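Local structure of dihydrodipicolinate synthase (Bacteroides thetaiotaomicron, 4XKY) at residues 116-121 with 144-149. The protein probably acts as a Schiff-base-forming lyase of the dihydrodipicolinate synthase/N-acetylneuraminate lyase family, and assembles as a tetramer. Residues are numbered along the deposited sequence; the frame is centred on the assembly and turned at random.
Sequences PELIEF and VNFAPA
Where a loop of the TIM barrel leads from strand 133-137 to helix 148-154, Leu118 on the neighbouring helix 115-125 packs against the backbone of Asn145 and the ring of Phe146. A single methyl, Leu118 CD1, makes all the close contacts between the two segments. Leu118 CD1 lies over one face of the Phe146 ring, 3.9 Å from its CD1, and is equally near the backbone at Phe146 CA. It also sits 3.7 Å from Asn145 O, a plain van der Waals approach. Leucine suits this place because its branched apolar end brings a methyl to lie on an aromatic face in a buried spot, across a gap in which the closest CA atoms, of Leu118 and Phe146, are 7.4 Å apart. Its CG stands anti to the carbonyl carbon (chi1 -83°), with chi2 extended at -176°, and this carries CD1 out to the loop. Phenylalanine offers the methyl a flat apolar surface, and its side chain comes within about 6 Å of that of Tyr136, the predicted proton donor/acceptor, which puts the ring near the predicted active site. Several polar backbone atoms of the loop are bonded by side chains outside the two segments: Asn145 O accepts from Gln115 NE2, Ala147 N donates to Gln115 OE1, and Phe146 N donates to Asn137 OD1. Beyond Ala147, the N-cap, helix 148-154 lays Ile151 and Ile154 against the Phe146 side chain, while Tyr172 of helix 170-180 bonds to Phe146 O, so that both helices flank the loop.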
loop_
_atom_site.group_PDB
_atom_site.type_symbol
_atom_site.label_atom_id
_atom_site.label_comp_id
_atom_site.label_asym_id
_atom_site.label_seq_id
_atom_site.Cartn_x
_atom_site.Cartn_y
_atom_site.Cartn_z
ATOM N N PRO A 116 2.986 -9.555 -18.965
ATOM C CA PRO A 116 2.348 -10.056 -20.187
ATOM C C PRO A 116 1.040 -9.331 -20.532
ATOM O O PRO A 116 0.786 -9.060 -21.706
ATOM C CB PRO A 116 2.111 -11.540 -19.876
ATOM C CG PRO A 116 3.144 -11.874 -18.847
ATOM C CD PRO A 116 3.201 -10.641 -17.990
ATOM N N GLU A 117 0.247 -8.986 -19.521
ATOM C CA GLU A 117 -1.002 -8.253 -19.750
ATOM C C GLU A 117 -0.804 -6.799 -20.187
ATOM O O GLU A 117 -1.622 -6.272 -20.941
ATOM C CB GLU A 117 -1.895 -8.263 -18.513
ATOM C CG GLU A 117 -2.345 -9.641 -18.071
ATOM C CD GLU A 117 -1.527 -10.141 -16.903
ATOM O OE1 GLU A 117 -2.000 -9.987 -15.757
ATOM O OE2 GLU A 117 -0.401 -10.644 -17.130
ATOM N N LEU A 118 0.239 -6.136 -19.691
ATOM C CA LEU A 118 0.560 -4.798 -20.184
ATOM C C LEU A 118 0.897 -4.820 -21.668
ATOM O O LEU A 118 0.520 -3.913 -22.420
ATOM C CB LEU A 118 1.741 -4.199 -19.427
ATOM C CG LEU A 118 1.450 -3.537 -18.087
ATOM C CD1 LEU A 118 2.733 -2.923 -17.552
ATOM C CD2 LEU A 118 0.384 -2.468 -18.235
ATOM N N ILE A 119 1.621 -5.849 -22.089
ATOM C CA ILE A 119 2.048 -5.928 -23.475
ATOM C C ILE A 119 0.817 -6.122 -24.340
ATOM O O ILE A 119 0.664 -5.478 -25.375
ATOM C CB ILE A 119 3.077 -7.052 -23.681
ATOM C CG1 ILE A 119 4.404 -6.634 -23.026
ATOM C CG2 ILE A 119 3.269 -7.358 -25.164
ATOM C CD1 ILE A 119 5.335 -7.775 -22.682
ATOM N N GLU A 120 -0.080 -6.986 -23.888
ATOM C CA GLU A 120 -1.261 -7.312 -24.685
ATOM C C GLU A 120 -2.214 -6.115 -24.748
ATOM O O GLU A 120 -2.889 -5.922 -25.748
ATOM C CB GLU A 120 -1.984 -8.570 -24.160
ATOM C CG GLU A 120 -3.125 -8.304 -23.166
ATOM C CD GLU A 120 -4.158 -9.426 -23.086
ATOM O OE1 GLU A 120 -4.363 -10.156 -24.082
ATOM O OE2 GLU A 120 -4.790 -9.568 -22.018
ATOM N N PHE A 121 -2.286 -5.337 -23.671
ATOM C CA PHE A 121 -3.083 -4.117 -23.659
ATOM C C PHE A 121 -2.690 -3.213 -24.817
ATOM O O PHE A 121 -3.529 -2.789 -25.593
ATOM C CB PHE A 121 -2.911 -3.354 -22.353
ATOM C CG PHE A 121 -3.669 -2.073 -22.327
ATOM C CD1 PHE A 121 -4.986 -2.047 -21.920
ATOM C CD2 PHE A 121 -3.088 -0.903 -22.762
ATOM C CE1 PHE A 121 -5.706 -0.866 -21.918
ATOM C CE2 PHE A 121 -3.803 0.275 -22.775
ATOM C CZ PHE A 121 -5.120 0.300 -22.356
ATOM N N VAL A 144 1.714 -1.571 -10.335
ATOM C CA VAL A 144 2.515 -2.433 -11.241
ATOM C C VAL A 144 3.066 -1.566 -12.384
ATOM O O VAL A 144 2.315 -1.069 -13.224
ATOM C CB VAL A 144 1.710 -3.639 -11.823
ATOM C CG1 VAL A 144 2.256 -4.098 -13.179
ATOM C CG2 VAL A 144 1.719 -4.823 -10.862
ATOM N N ASN A 145 4.380 -1.391 -12.402
ATOM C CA ASN A 145 5.042 -0.570 -13.415
ATOM C C ASN A 145 5.248 -1.303 -14.738
ATOM O O ASN A 145 5.148 -2.527 -14.804
ATOM C CB ASN A 145 6.394 -0.091 -12.879
ATOM C CG ASN A 145 6.249 1.011 -11.847
ATOM O OD1 ASN A 145 5.147 1.285 -11.363
ATOM N ND2 ASN A 145 7.358 1.671 -11.523
ATOM N N PHE A 146 5.510 -0.536 -15.794
ATOM C CA PHE A 146 6.106 -1.097 -16.988
ATOM C C PHE A 146 7.514 -1.529 -16.567
ATOM O O PHE A 146 8.336 -0.685 -16.205
ATOM C CB PHE A 146 6.246 -0.062 -18.114
ATOM C CG PHE A 146 4.951 0.383 -18.743
ATOM C CD1 PHE A 146 4.446 -0.263 -19.851
ATOM C CD2 PHE A 146 4.288 1.503 -18.277
ATOM C CE1 PHE A 146 3.280 0.171 -20.464
ATOM C CE2 PHE A 146 3.116 1.947 -18.880
ATOM C CZ PHE A 146 2.609 1.275 -19.981
ATOM N N ALA A 147 7.797 -2.825 -16.598
ATOM C CA ALA A 147 9.170 -3.303 -16.423
ATOM C C ALA A 147 10.027 -2.829 -17.599
ATOM O O ALA A 147 9.493 -2.520 -18.671
ATOM C CB ALA A 147 9.207 -4.811 -16.331
ATOM N N PRO A 148 11.355 -2.744 -17.398
ATOM C CA PRO A 148 12.233 -2.317 -18.482
ATOM C C PRO A 148 12.075 -3.129 -19.754
ATOM O O PRO A 148 11.914 -2.545 -20.822
ATOM C CB PRO A 148 13.617 -2.503 -17.882
ATOM C CG PRO A 148 13.413 -2.133 -16.459
ATOM C CD PRO A 148 12.066 -2.722 -16.106
ATOM N N ALA A 149 12.099 -4.458 -19.637
ATOM C CA ALA A 149 11.992 -5.324 -20.808
ATOM C C ALA A 149 10.646 -5.112 -21.518
ATOM O O ALA A 149 10.583 -5.176 -22.733
ATOM C CB ALA A 149 12.187 -6.788 -20.425
#